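Local coordinates for putative pachytene checkpoint protein 2 (Caenorhabditis elegans, PDB 4XGU) that remodels other proteins as an AAA+ ATPase that binds and hydrolyses ATP, and probably plays a key role in chromosome recombination during meiosis, at residues B[329-334]-B[374-379]; B[380-385]-B[414-419]. One frame throughout, in Å; residues are numbered along the deposited sequence.

Overall arrangement
From the N terminus the chain passes through the Pch2 N-terminal region and then the AAA ATPase region with its P-loop before it reaches the helical lid, where both contacts lie. Contact 1 closes first: helix 324-340 meets helix 367-378 after 39 intervening residues. Residue 380 then follows directly, so contact 2 opens where contact 1 ends and closes 28 residues on, at helix 405-420. The two loops run in series and neither nests nor crosses. Their centres are about 9 Å apart, and they touch where Ala379 CB lies 3.6 Å from Val416 CG1. Together they join the lid helices beside ADP, which both contacts reach.

Contact 1 (B[329-334]-B[374-379]); sequences SMLKSS and KIAQEA. With ADP (adenosine-5'-diphosphate), chain H.
Leu331 and Ile375 meet through a single pair of methyls: Leu331 CD1 comes to 3.9 Å from Ile375 CG2, the two side chains crossing at a slant. The same CD1 also lies over the helix backbone, 4.2 Å from Ala376 N, with Ala376 CB slightly farther away. Leu331 can do this because its CG is anti to the carbonyl carbon (chi1 -65°), and its extended second torsion carries CD1 on toward helix 367-378. Without a hydrogen bond between the segments, the contact is purely apolar and small, burying 90 Å² in all. Neighbouring helices complete the packing: Ile387 also touches Leu331, while Met409 and Leu413 of helix 405-420 pack on Ile375.

One residue before Leu331, Met330 leaves helix 324-340 in a different direction. Its chain is extended beyond CG and lays the CE methyl over a face of the adenine, 3.4 Å from ADP N6 and 3.5 Å from ADP C6. Pro322 and Ile140 pack on the same methionine, and Ile140 O also hydrogen-bonds ADP.

Farther out, two serines bond back into their own helix. Ser333 OG gives a hydrogen bond of 2.6 Å to Ser329 O, which also accepts from Ser333 N on the opposite face of the carbonyl plane. Ser334 OG does likewise to Met330 O at 3.0 Å. On helix 367-378, Lys374 NZ and Glu378 OE2 form a salt bridge of 2.9 Å. This is helix-on-helix packing in the C-terminal lid of an AAA+ ATPase, with one helix lending a side chain to the adenine pocket.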
# COMPACT_ATOMS: atom_id res chain seq x y z
N SER B 329 47.60 7.14 -11.77
CA SER B 329 48.22 7.56 -10.52
C SER B 329 48.18 6.45 -9.48
O SER B 329 49.14 6.25 -8.74
CB SER B 329 47.52 8.81 -9.98
OG SER B 329 47.47 9.83 -10.96
N MET B 330 47.06 5.73 -9.43
CA MET B 330 46.92 4.61 -8.51
C MET B 330 47.83 3.46 -8.90
O MET B 330 48.50 2.87 -8.05
CB MET B 330 45.47 4.14 -8.46
CG MET B 330 44.48 5.21 -8.03
SD MET B 330 42.80 4.59 -8.07
CE MET B 330 41.89 6.04 -7.54
N LEU B 331 47.85 3.14 -10.19
CA LEU B 331 48.68 2.06 -10.70
C LEU B 331 50.15 2.34 -10.47
O LEU B 331 50.91 1.45 -10.10
CB LEU B 331 48.41 1.83 -12.18
CG LEU B 331 47.00 1.35 -12.54
CD1 LEU B 331 46.89 1.09 -14.04
CD2 LEU B 331 46.64 0.11 -11.75
N LYS B 332 50.55 3.59 -10.69
CA LYS B 332 51.94 4.00 -10.48
C LYS B 332 52.30 3.89 -9.00
O LYS B 332 53.39 3.43 -8.65
CB LYS B 332 52.17 5.42 -10.98
CG LYS B 332 53.62 5.88 -10.92
CD LYS B 332 53.82 6.97 -9.88
CE LYS B 332 55.28 7.40 -9.81
NZ LYS B 332 55.50 8.48 -8.80
N SER B 333 51.38 4.30 -8.14
CA SER B 333 51.59 4.24 -6.70
C SER B 333 51.71 2.80 -6.21
O SER B 333 52.46 2.52 -5.27
CB SER B 333 50.46 4.95 -5.96
OG SER B 333 50.31 6.28 -6.43
N SER B 334 50.97 1.90 -6.84
CA SER B 334 51.03 0.49 -6.49
C SER B 334 52.40 -0.09 -6.83
O SER B 334 53.01 -0.78 -6.02
CB SER B 334 49.93 -0.30 -7.20
OG SER B 334 48.64 0.13 -6.79
N LYS B 374 48.39 3.34 -20.98
CA LYS B 374 47.58 2.54 -21.89
C LYS B 374 46.80 1.49 -21.10
O LYS B 374 45.67 1.15 -21.44
CB LYS B 374 48.47 1.88 -22.94
CG LYS B 374 47.75 1.49 -24.23
CD LYS B 374 47.30 0.04 -24.22
CE LYS B 374 46.74 -0.36 -25.58
NZ LYS B 374 45.54 0.44 -25.94
N ILE B 375 47.42 0.98 -20.04
CA ILE B 375 46.76 0.04 -19.14
C ILE B 375 45.60 0.72 -18.44
O ILE B 375 44.52 0.15 -18.29
CB ILE B 375 47.74 -0.53 -18.09
CG1 ILE B 375 48.85 -1.33 -18.78
CG2 ILE B 375 47.01 -1.41 -17.09
CD1 ILE B 375 49.83 -1.96 -17.82
N ALA B 376 45.83 1.96 -18.01
CA ALA B 376 44.79 2.76 -17.36
C ALA B 376 43.60 2.96 -18.30
O ALA B 376 42.45 3.05 -17.85
CB ALA B 376 45.35 4.10 -16.92
N GLN B 377 43.88 3.03 -19.60
CA GLN B 377 42.83 3.14 -20.61
C GLN B 377 42.02 1.85 -20.71
O GLN B 377 40.84 1.87 -21.05
CB GLN B 377 43.42 3.49 -21.97
CG GLN B 377 43.64 4.97 -22.22
CD GLN B 377 44.05 5.27 -23.64
OE1 GLN B 377 44.61 4.41 -24.33
NE2 GLN B 377 43.78 6.48 -24.10
N GLU B 378 42.67 0.72 -20.42
CA GLU B 378 42.00 -0.57 -20.49
C GLU B 378 41.23 -0.86 -19.21
O GLU B 378 40.38 -1.75 -19.18
CB GLU B 378 43.01 -1.69 -20.75
CG GLU B 378 43.97 -1.46 -21.91
CD GLU B 378 43.31 -1.54 -23.28
OE1 GLU B 378 42.07 -1.68 -23.35
OE2 GLU B 378 44.04 -1.45 -24.29
N ALA B 379 41.51 -0.09 -18.16
CA ALA B 379 40.92 -0.33 -16.85
C ALA B 379 39.82 0.68 -16.52
O ALA B 379 39.71 1.13 -15.38
CB ALA B 379 41.99 -0.31 -15.77
PB ADP H . 33.60 3.68 -0.02
O1B ADP H . 33.43 4.34 -1.36
O2B ADP H . 33.51 4.63 1.15
O3B ADP H . 32.79 2.41 0.16
PA ADP H . 36.03 3.12 1.31
O1A ADP H . 36.32 4.54 1.75
O2A ADP H . 35.39 2.14 2.26
O3A ADP H . 35.14 3.19 -0.04
O5' ADP H . 37.43 2.49 0.83
C5' ADP H . 37.62 1.97 -0.48
C4' ADP H . 39.03 1.42 -0.59
O4' ADP H . 39.49 1.54 -1.94
C3' ADP H . 40.00 2.19 0.29
O3' ADP H . 40.43 1.38 1.38
C2' ADP H . 41.17 2.55 -0.60
O2' ADP H . 42.30 1.73 -0.27
C1' ADP H . 40.72 2.25 -2.03
N9 ADP H . 40.45 3.53 -2.72
C8 ADP H . 39.24 3.95 -3.13
N7 ADP H . 39.31 5.17 -3.73
C5 ADP H . 40.59 5.55 -3.71
C6 ADP H . 41.36 6.73 -4.18
N6 ADP H . 40.73 7.75 -4.81
N1 ADP H . 42.69 6.74 -3.97
C2 ADP H . 43.32 5.72 -3.35
N3 ADP H . 42.69 4.62 -2.90
C4 ADP H . 41.35 4.47 -3.05

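Contact 2 (B[380-385]-B[414-419]); sequences RGLSGR and EAVKER. With ADP (adenosine-5'-diphosphate), chain H.
Leu382 reaches from the turn before helix 384-397 to helix 405-420, within the helical lid of the AAA+ fold. Its CB points toward segment 414-419, and CG, anti to the carbonyl carbon (chi1 -60°), splits the contact between two methyls. CD1 meets Val416 CG1 at 4.1 Å. CD2 goes to the aliphatic root of Arg419, 3.7 Å from Arg419 CG and 4.0 Å from Arg419 CB. The first torsion of Arg419 sets its CG opposite the backbone N (chi1 -165°) and so against Leu382 CD2; the bend at chi2 (55°) then turns only CD and the guanidinium end onward. Leu382 is buried, and Leu390 of helix 384-397 packs on both it and Val416; Arg419 is exposed.

Just past Leu382, Ser383 is the N-cap of helix 384-397, its OG taking a hydrogen bond from Ala386 N. The first residues of this helix, Gly384 and Arg385, lie right beside the nucleotide. Gly384, having no side chain, lets its backbone pack against the base, with Gly384 C 3.8 Å from ADP C8. An arginine following at this point is consistent with the sensor 2 position of AAA+ lids, and Arg385 also packs on Asp311 of a neighbouring subunit. The Arg385 chain is extended from CG to NE and leads away from the ribose, against which the residue's root lies: Arg385 CA is 3.2 Å and Arg385 CB 3.4 Å from ADP O4'.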
# COMPACT_ATOMS: atom_id res chain seq x y z
N ARG B 380 39.01 1.02 -17.51
CA ARG B 380 38.00 2.05 -17.34
C ARG B 380 36.86 1.63 -16.41
O ARG B 380 36.33 2.45 -15.66
CB ARG B 380 37.43 2.47 -18.70
CG ARG B 380 38.38 3.35 -19.50
CD ARG B 380 37.75 3.86 -20.79
NE ARG B 380 38.53 4.96 -21.35
CZ ARG B 380 38.65 5.19 -22.66
NH1 ARG B 380 38.06 4.40 -23.54
NH2 ARG B 380 39.38 6.22 -23.08
N GLY B 381 36.48 0.36 -16.46
CA GLY B 381 35.38 -0.13 -15.66
C GLY B 381 35.69 -0.32 -14.19
O GLY B 381 34.80 -0.27 -13.34
N LEU B 382 36.97 -0.54 -13.88
CA LEU B 382 37.40 -0.84 -12.51
C LEU B 382 37.23 0.34 -11.55
O LEU B 382 37.45 1.49 -11.91
CB LEU B 382 38.87 -1.28 -12.51
CG LEU B 382 39.17 -2.53 -13.33
CD1 LEU B 382 40.64 -2.90 -13.22
CD2 LEU B 382 38.29 -3.68 -12.87
N SER B 383 36.84 0.03 -10.32
CA SER B 383 36.68 1.04 -9.28
C SER B 383 38.00 1.31 -8.57
O SER B 383 38.98 0.60 -8.79
CB SER B 383 35.62 0.61 -8.27
OG SER B 383 36.05 -0.51 -7.52
N GLY B 384 38.01 2.33 -7.72
CA GLY B 384 39.19 2.68 -6.96
C GLY B 384 39.63 1.55 -6.05
O GLY B 384 40.82 1.25 -5.95
N ARG B 385 38.66 0.91 -5.40
CA ARG B 385 38.96 -0.23 -4.53
C ARG B 385 39.53 -1.38 -5.35
O ARG B 385 40.49 -2.02 -4.94
CB ARG B 385 37.71 -0.68 -3.77
CG ARG B 385 37.98 -1.76 -2.74
CD ARG B 385 36.71 -2.18 -2.03
NE ARG B 385 36.98 -3.04 -0.88
CZ ARG B 385 37.05 -4.37 -0.93
NH1 ARG B 385 36.86 -5.00 -2.08
NH2 ARG B 385 37.31 -5.07 0.17
N GLU B 414 47.28 -8.01 -17.80
CA GLU B 414 46.55 -9.27 -17.78
C GLU B 414 45.55 -9.31 -16.63
O GLU B 414 44.42 -9.78 -16.79
CB GLU B 414 47.50 -10.45 -17.68
CG GLU B 414 47.92 -11.02 -19.02
CD GLU B 414 48.04 -12.53 -19.00
OE1 GLU B 414 47.94 -13.16 -20.07
OE2 GLU B 414 48.22 -13.09 -17.89
N ALA B 415 45.96 -8.82 -15.47
CA ALA B 415 45.10 -8.81 -14.29
C ALA B 415 43.89 -7.90 -14.52
O ALA B 415 42.77 -8.24 -14.15
CB ALA B 415 45.87 -8.36 -13.07
N VAL B 416 44.14 -6.74 -15.14
CA VAL B 416 43.07 -5.80 -15.47
C VAL B 416 42.01 -6.46 -16.34
O VAL B 416 40.82 -6.39 -16.05
CB VAL B 416 43.62 -4.56 -16.20
CG1 VAL B 416 42.48 -3.75 -16.80
CG2 VAL B 416 44.45 -3.70 -15.26
N LYS B 417 42.46 -7.11 -17.41
CA LYS B 417 41.56 -7.81 -18.32
C LYS B 417 40.80 -8.92 -17.61
O LYS B 417 39.61 -9.14 -17.87
CB LYS B 417 42.34 -8.38 -19.50
CG LYS B 417 42.07 -7.67 -20.82
CD LYS B 417 43.32 -7.60 -21.67
CE LYS B 417 43.01 -7.01 -23.04
NZ LYS B 417 44.25 -6.79 -23.83
N GLU B 418 41.49 -9.63 -16.72
CA GLU B 418 40.88 -10.73 -15.99
C GLU B 418 39.84 -10.19 -15.01
O GLU B 418 38.79 -10.81 -14.80
CB GLU B 418 41.94 -11.53 -15.24
CG GLU B 418 41.52 -12.95 -14.91
CD GLU B 418 42.51 -13.65 -14.00
OE1 GLU B 418 42.37 -13.52 -12.76
OE2 GLU B 418 43.42 -14.33 -14.51
N ARG B 419 40.13 -9.03 -14.43
CA ARG B 419 39.25 -8.44 -13.43
C ARG B 419 37.98 -7.88 -14.07
O ARG B 419 36.92 -7.86 -13.45
CB ARG B 419 39.99 -7.34 -12.67
CG ARG B 419 39.31 -6.90 -11.39
CD ARG B 419 39.06 -8.07 -10.46
NE ARG B 419 38.96 -7.65 -9.06
CZ ARG B 419 37.88 -7.11 -8.51
NH1 ARG B 419 36.78 -6.92 -9.24
NH2 ARG B 419 37.89 -6.76 -7.23
PB ADP H . 33.60 3.68 -0.02
O1B ADP H . 33.43 4.34 -1.36
O2B ADP H . 33.51 4.63 1.15
O3B ADP H . 32.79 2.41 0.16
PA ADP H . 36.03 3.12 1.31
O1A ADP H . 36.32 4.54 1.75
O2A ADP H . 35.39 2.14 2.26
O3A ADP H . 35.14 3.19 -0.04
O5' ADP H . 37.43 2.49 0.83
C5' ADP H . 37.62 1.97 -0.48
C4' ADP H . 39.03 1.42 -0.59
O4' ADP H . 39.49 1.54 -1.94
C3' ADP H . 40.00 2.19 0.29
O3' ADP H . 40.43 1.38 1.38
C2' ADP H . 41.17 2.55 -0.60
O2' ADP H . 42.30 1.73 -0.27
C1' ADP H . 40.72 2.25 -2.03
N9 ADP H . 40.45 3.53 -2.72
C8 ADP H . 39.24 3.95 -3.13
N7 ADP H . 39.31 5.17 -3.73
C5 ADP H . 40.59 5.55 -3.71
C6 ADP H . 41.36 6.73 -4.18
N6 ADP H . 40.73 7.75 -4.81
N1 ADP H . 42.69 6.74 -3.97
C2 ADP H . 43.32 5.72 -3.35
N3 ADP H . 42.69 4.62 -2.90
C4 ADP H . 41.35 4.47 -3.05